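Local coordinates for type C neurotoxin (Clostridium botulinum, PDB 3PME), which probably binds nerve-cell membranes through gangliosides and phospholipid, the fragment crystallised being the receptor-binding domain of a C/D mosaic botulinum neurotoxin, at residues Leu8-Lys13 with Ala25-Glu30; Phe343-Ile348 with Tyr354-Phe359. One frame throughout, in Å; residues are numbered along the deposited sequence.

In the fold
Two contacts, one in each half of this elongated receptor-binding domain, lie on opposite sides of the centre of the chain. Interaction 1 comes first in the sequence and belongs to the N-terminal half, of the concanavalin-like clan; interaction 2 follows in the C-terminal half, of the trefoil clan. Their centres are 35 Å apart and their nearest atoms about 17 Å, so neither touches the other, and they share no sheet. Interaction 1 packs strand 6-13 of one antiparallel sheet against strand 26-30 of another, whereas interaction 2 pairs neighbouring strands 343-347 and 356-360 within a single sheet. One thus joins two sheets, the other two strands of one sheet.

Interaction 1 of 2, residues Leu8-Lys13 with Ala25-Glu30; sequences LSLQNK and AEVRLE
Sheet-to-sheet packing in the N-terminal half of the domain brings Leu-8 and Leu-10 of one strand against Ala-25 and Val-27, and every touch is made by methyl groups. The CD1 methyl of Leu-8 comes within 3.9 Å of Ala-25 CB. Two residues further along each segment, Leu-10 CD2 lies 3.8 Å from Val-27 CG2, the two side chains inclined to one another. Val-27 presents this branch because CG1 is turned anti to the backbone N (chi1 179°), which leaves CG2 beside that N and facing the leucine. No hydrogen bond joins the segments: strand 6-13 pairs with strands 16-19 and 193-201, while strand 26-30 is an outermost strand of a three-stranded sheet next to strand 51-55. This layering of two antiparallel sheets is as expected of the concanavalin-like jelly-roll fold. Phe-198 also packs against both leucines, and Ile-52 against Val-27, so the four methyl-bearing residues sit within a wider apolar layer. On the strand side turned from the leucines, Arg-28 forms salt bridges in its guanidinium plane, NH1 to Glu-26 OE2 and NH2 to Glu-30 OE1, each a weak hydrogen bond of 3.3 Å.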
loop_
_atom_site.group_PDB
_atom_site.type_symbol
_atom_site.label_atom_id
_atom_site.label_comp_id
_atom_site.label_asym_id
_atom_site.label_seq_id
_atom_site.Cartn_x
_atom_site.Cartn_y
_atom_site.Cartn_z
ATOM N N LEU A 8 8.911 1.368 23.060
ATOM C CA LEU A 8 9.163 2.511 22.188
ATOM C C LEU A 8 8.048 2.566 21.166
ATOM O O LEU A 8 7.693 1.553 20.578
ATOM C CB LEU A 8 10.522 2.391 21.489
ATOM C CG LEU A 8 10.830 3.519 20.500
ATOM C CD1 LEU A 8 11.013 4.834 21.238
ATOM C CD2 LEU A 8 12.082 3.200 19.694
ATOM N N SER A 9 7.460 3.741 20.981
ATOM C CA SER A 9 6.406 3.913 20.000
ATOM C C SER A 9 6.509 5.312 19.408
ATOM O O SER A 9 6.121 6.301 20.048
ATOM C CB SER A 9 5.033 3.694 20.650
ATOM O OG SER A 9 4.006 3.628 19.676
ATOM N N LEU A 10 7.046 5.405 18.193
ATOM C CA LEU A 10 7.200 6.703 17.552
ATOM C C LEU A 10 5.881 7.094 16.914
ATOM O O LEU A 10 5.401 6.448 15.978
ATOM C CB LEU A 10 8.320 6.690 16.511
ATOM C CG LEU A 10 9.715 6.315 17.011
ATOM C CD1 LEU A 10 10.688 6.343 15.834
ATOM C CD2 LEU A 10 10.173 7.260 18.122
ATOM N N GLN A 11 5.279 8.148 17.448
ATOM C CA GLN A 11 4.001 8.615 16.942
ATOM C C GLN A 11 4.005 10.123 16.840
ATOM O O GLN A 11 4.755 10.806 17.531
ATOM C CB GLN A 11 2.858 8.142 17.837
ATOM C CG GLN A 11 2.694 6.631 17.861
ATOM C CD GLN A 11 1.444 6.196 18.588
ATOM O OE1 GLN A 11 0.811 5.203 18.223
ATOM N NE2 GLN A 11 1.074 6.941 19.623
ATOM N N ASN A 12 3.170 10.640 15.952
ATOM C CA ASN A 12 3.075 12.074 15.773
ATOM C C ASN A 12 2.025 12.660 16.702
ATOM O O ASN A 12 0.832 12.395 16.552
ATOM C CB ASN A 12 2.755 12.405 14.321
ATOM C CG ASN A 12 3.016 13.856 13.995
ATOM O OD1 ASN A 12 2.368 14.749 14.547
ATOM N ND2 ASN A 12 3.978 14.104 13.108
ATOM N N LYS A 13 2.483 13.434 17.681
ATOM C CA LYS A 13 1.603 14.045 18.669
ATOM C C LYS A 13 1.830 15.543 18.677
ATOM O O LYS A 13 2.971 16.002 18.718
ATOM C CB LYS A 13 1.873 13.478 20.063
ATOM C CG LYS A 13 1.532 12.008 20.217
ATOM C CD LYS A 13 0.063 11.759 19.912
ATOM C CE LYS A 13 -0.270 10.278 19.937
ATOM N NZ LYS A 13 -1.706 10.045 19.606
ATOM N N ALA A 25 11.484 8.292 25.479
ATOM C CA ALA A 25 12.770 8.313 24.795
ATOM C C ALA A 25 12.991 9.691 24.188
ATOM O O ALA A 25 12.031 10.379 23.828
ATOM C CB ALA A 25 12.814 7.244 23.703
ATOM N N GLU A 26 14.250 10.098 24.076
ATOM C CA GLU A 26 14.569 11.313 23.343
ATOM C C GLU A 26 14.510 11.038 21.844
ATOM O O GLU A 26 15.102 10.078 21.363
ATOM C CB GLU A 26 15.959 11.831 23.711
ATOM C CG GLU A 26 16.402 12.991 22.842
ATOM C CD GLU A 26 17.865 13.351 23.029
ATOM O OE1 GLU A 26 18.545 12.714 23.865
ATOM O OE2 GLU A 26 18.332 14.276 22.330
ATOM N N VAL A 27 13.796 11.889 21.116
ATOM C CA VAL A 27 13.692 11.761 19.670
ATOM C C VAL A 27 14.149 13.066 19.038
ATOM O O VAL A 27 13.463 14.083 19.135
ATOM C CB VAL A 27 12.248 11.455 19.241
ATOM C CG1 VAL A 27 12.140 11.349 17.720
ATOM C CG2 VAL A 27 11.748 10.179 19.915
ATOM N N ARG A 28 15.321 13.045 18.419
ATOM C CA ARG A 28 15.854 14.250 17.802
ATOM C C ARG A 28 15.931 14.098 16.295
ATOM O O ARG A 28 16.424 13.096 15.790
ATOM C CB ARG A 28 17.239 14.580 18.355
ATOM C CG ARG A 28 17.819 15.863 17.782
ATOM C CD ARG A 28 19.146 16.229 18.429
ATOM N NE ARG A 28 20.256 15.422 17.925
ATOM C CZ ARG A 28 20.818 14.417 18.589
ATOM N NH1 ARG A 28 20.379 14.083 19.795
ATOM N NH2 ARG A 28 21.824 13.742 18.047
ATOM N N LEU A 29 15.446 15.105 15.578
ATOM C CA LEU A 29 15.476 15.071 14.124
ATOM C C LEU A 29 16.579 15.959 13.566
ATOM O O LEU A 29 16.647 17.151 13.874
ATOM C CB LEU A 29 14.118 15.467 13.537
ATOM C CG LEU A 29 13.045 14.372 13.523
ATOM C CD1 LEU A 29 12.504 14.105 14.921
ATOM C CD2 LEU A 29 11.920 14.749 12.583
ATOM N N GLU A 30 17.444 15.363 12.751
ATOM C CA GLU A 30 18.495 16.099 12.062
ATOM C C GLU A 30 18.160 16.202 10.583
ATOM O O GLU A 30 17.441 15.362 10.039
ATOM C CB GLU A 30 19.845 15.411 12.244
ATOM C CG GLU A 30 20.321 15.346 13.680
ATOM C CD GLU A 30 21.754 14.870 13.786
ATOM O OE1 GLU A 30 22.282 14.820 14.919
ATOM O OE2 GLU A 30 22.351 14.547 12.735
#

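Interaction 2 of 2, residues Phe343-Ile348 with Tyr354-Phe359; sequences FSIKNI and YCSQIF
Ile-348 lays its side chain across that of Gln-357 at about a right angle, just beyond the paired part of two antiparallel strands. Followed outward, Gln-357 starts at a CB on the same face of the sheet as those of Lys-346, Ser-344 and Phe-359. Its CG meets Ile-348 CG1 at 3.8 Å, and CD stays close to that same methylene. At the tip, OE1 accepts a bond from a water that also donates to Asn-347 O, while NE2 is held by Leu-396 O and Ser-401 OG; partners at both ends of the amide therefore fix its rotation. With CG1 anti to the carbonyl carbon (chi1 -65°), Ile-348 carries this branch over Gln-357 and ends at CD1, 3.5 Å from Cys-355 CB. A second water accepts from Ile-348 N and donates to Cys-355 O, filling in where direct strand pairing gives way.

The Phe-359 ring turns an edge to Lys-346, with CE2 4.2 Å from the lysine CB. On the opposite face of the sheet Ile-345 and Ile-358 lie side by side, and Ile-345 CD1 touches Ser-356 OG at 3.6 Å. Phe-343 CB packs 3.8 Å from Ile-358 CG2. Ile-293 of the adjoining strand touches Ile-345, Trp-403 touches Ile-358, and Phe-405 both Ile-345 and Ser-356.

Between the strands, two reciprocal pairs of backbone bonds set the register. Ser-344 N gives to Phe-359 O at 2.7 Å, with the return bond from Phe-359 N to Ser-344 O; Lys-346 and Gln-357 exchange the same pair, each bond 2.9 Å. Ile-345 and Ile-358 form the non-hydrogen-bonded pair between them. Such alternation marks antiparallel pairing; as consecutive strands the two form a beta hairpin of the C-terminal half, consistent with its beta-trefoil fold.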
loop_
_atom_site.group_PDB
_atom_site.type_symbol
_atom_site.label_atom_id
_atom_site.label_comp_id
_atom_site.label_asym_id
_atom_site.label_seq_id
_atom_site.Cartn_x
_atom_site.Cartn_y
_atom_site.Cartn_z
ATOM N N PHE A 343 -21.983 4.803 -7.281
ATOM C CA PHE A 343 -21.442 3.499 -6.948
ATOM C C PHE A 343 -21.044 3.475 -5.478
ATOM O O PHE A 343 -20.933 4.524 -4.837
ATOM C CB PHE A 343 -20.217 3.206 -7.836
ATOM C CG PHE A 343 -20.538 3.161 -9.301
ATOM C CD1 PHE A 343 -20.941 1.977 -9.909
ATOM C CD2 PHE A 343 -20.483 4.318 -10.070
ATOM C CE1 PHE A 343 -21.254 1.941 -11.268
ATOM C CE2 PHE A 343 -20.787 4.296 -11.422
ATOM C CZ PHE A 343 -21.178 3.109 -12.026
ATOM N N SER A 344 -20.838 2.273 -4.942
ATOM C CA SER A 344 -20.334 2.125 -3.593
ATOM C C SER A 344 -18.992 1.423 -3.694
ATOM O O SER A 344 -18.828 0.513 -4.501
ATOM C CB SER A 344 -21.290 1.275 -2.767
ATOM O OG SER A 344 -20.927 1.310 -1.402
ATOM N N ILE A 345 -18.027 1.842 -2.886
ATOM C CA ILE A 345 -16.714 1.203 -2.928
ATOM C C ILE A 345 -16.379 0.550 -1.590
ATOM O O ILE A 345 -16.567 1.141 -0.522
ATOM C CB ILE A 345 -15.638 2.215 -3.363
ATOM C CG1 ILE A 345 -14.283 1.526 -3.534
ATOM C CG2 ILE A 345 -15.567 3.388 -2.388
ATOM C CD1 ILE A 345 -13.233 2.416 -4.208
ATOM N N LYS A 346 -15.903 -0.686 -1.653
ATOM C CA LYS A 346 -15.675 -1.458 -0.438
ATOM C C LYS A 346 -14.358 -2.211 -0.458
ATOM O O LYS A 346 -13.894 -2.666 -1.500
ATOM C CB LYS A 346 -16.825 -2.440 -0.210
ATOM C CG LYS A 346 -18.148 -1.761 0.107
ATOM C CD LYS A 346 -19.212 -2.763 0.534
ATOM C CE LYS A 346 -20.485 -2.053 0.974
ATOM N NZ LYS A 346 -21.470 -2.993 1.593
ATOM N N ASN A 347 -13.748 -2.344 0.710
ATOM C CA ASN A 347 -12.604 -3.214 0.824
ATOM C C ASN A 347 -13.087 -4.662 0.742
ATOM O O ASN A 347 -14.251 -4.970 1.028
ATOM C CB ASN A 347 -11.823 -2.922 2.112
ATOM C CG ASN A 347 -10.906 -1.706 1.978
ATOM O OD1 ASN A 347 -10.413 -1.394 0.885
ATOM N ND2 ASN A 347 -10.664 -1.020 3.091
ATOM N N ILE A 348 -12.199 -5.538 0.302
ATOM C CA ILE A 348 -12.544 -6.932 0.075
ATOM C C ILE A 348 -12.591 -7.673 1.400
ATOM O O ILE A 348 -11.593 -7.739 2.112
ATOM C CB ILE A 348 -11.553 -7.570 -0.908
ATOM C CG1 ILE A 348 -11.716 -6.890 -2.277
ATOM C CG2 ILE A 348 -11.776 -9.071 -1.009
ATOM C CD1 ILE A 348 -10.596 -7.164 -3.231
ATOM N N TYR A 354 -4.574 -4.168 -1.311
ATOM C CA TYR A 354 -4.804 -2.816 -1.815
ATOM C C TYR A 354 -5.686 -2.848 -3.056
ATOM O O TYR A 354 -5.412 -2.172 -4.055
ATOM C CB TYR A 354 -3.466 -2.122 -2.088
ATOM C CG TYR A 354 -2.561 -2.047 -0.866
ATOM C CD1 TYR A 354 -3.092 -1.919 0.417
ATOM C CD2 TYR A 354 -1.179 -2.087 -1.004
ATOM C CE1 TYR A 354 -2.258 -1.838 1.539
ATOM C CE2 TYR A 354 -0.337 -2.007 0.108
ATOM C CZ TYR A 354 -0.883 -1.878 1.374
ATOM O OH TYR A 354 -0.056 -1.795 2.480
ATOM N N CYS A 355 -6.737 -3.658 -2.967
ATOM C CA CYS A 355 -7.753 -3.801 -4.010
ATOM C C CYS A 355 -9.073 -3.402 -3.382
ATOM O O CYS A 355 -9.220 -3.447 -2.156
ATOM C CB CYS A 355 -7.879 -5.271 -4.430
ATOM S SG CYS A 355 -6.475 -5.956 -5.305
ATOM N N SER A 356 -10.043 -3.037 -4.210
ATOM C CA SER A 356 -11.398 -2.825 -3.726
ATOM C C SER A 356 -12.422 -3.388 -4.713
ATOM O O SER A 356 -12.096 -3.700 -5.861
ATOM C CB SER A 356 -11.661 -1.334 -3.464
ATOM O OG SER A 356 -11.286 -0.555 -4.588
ATOM N N GLN A 357 -13.646 -3.557 -4.232
ATOM C CA GLN A 357 -14.776 -3.896 -5.101
ATOM C C GLN A 357 -15.732 -2.713 -5.218
ATOM O O GLN A 357 -15.837 -1.891 -4.308
ATOM C CB GLN A 357 -15.483 -5.152 -4.584
ATOM C CG GLN A 357 -14.597 -6.387 -4.711
ATOM C CD GLN A 357 -15.121 -7.602 -3.965
ATOM O OE1 GLN A 357 -15.585 -7.508 -2.827
ATOM N NE2 GLN A 357 -15.025 -8.764 -4.609
ATOM N N ILE A 358 -16.416 -2.628 -6.346
ATOM C CA ILE A 358 -17.255 -1.473 -6.642
ATOM C C ILE A 358 -18.629 -1.997 -7.009
ATOM O O ILE A 358 -18.753 -2.926 -7.812
ATOM C CB ILE A 358 -16.675 -0.656 -7.802
ATOM C CG1 ILE A 358 -15.280 -0.131 -7.443
ATOM C CG2 ILE A 358 -17.601 0.511 -8.141
ATOM C CD1 ILE A 358 -14.481 0.317 -8.644
ATOM N N PHE A 359 -19.652 -1.416 -6.387
ATOM C CA PHE A 359 -21.019 -1.901 -6.518
ATOM C C PHE A 359 -21.939 -0.783 -6.921
ATOM O O PHE A 359 -21.631 0.390 -6.723
ATOM C CB PHE A 359 -21.506 -2.465 -5.180
ATOM C CG PHE A 359 -20.658 -3.583 -4.659
ATOM C CD1 PHE A 359 -20.904 -4.892 -5.042
ATOM C CD2 PHE A 359 -19.596 -3.325 -3.810
ATOM C CE1 PHE A 359 -20.115 -5.936 -4.566
ATOM C CE2 PHE A 359 -18.794 -4.362 -3.342
ATOM C CZ PHE A 359 -19.056 -5.665 -3.724
HETATM O O HOH W 1 -8.105 -0.937 -0.392
HETATM O O HOH W 2 -16.402 -5.762 -0.800
HETATM O O HOH W 3 -9.520 -4.644 0.221
#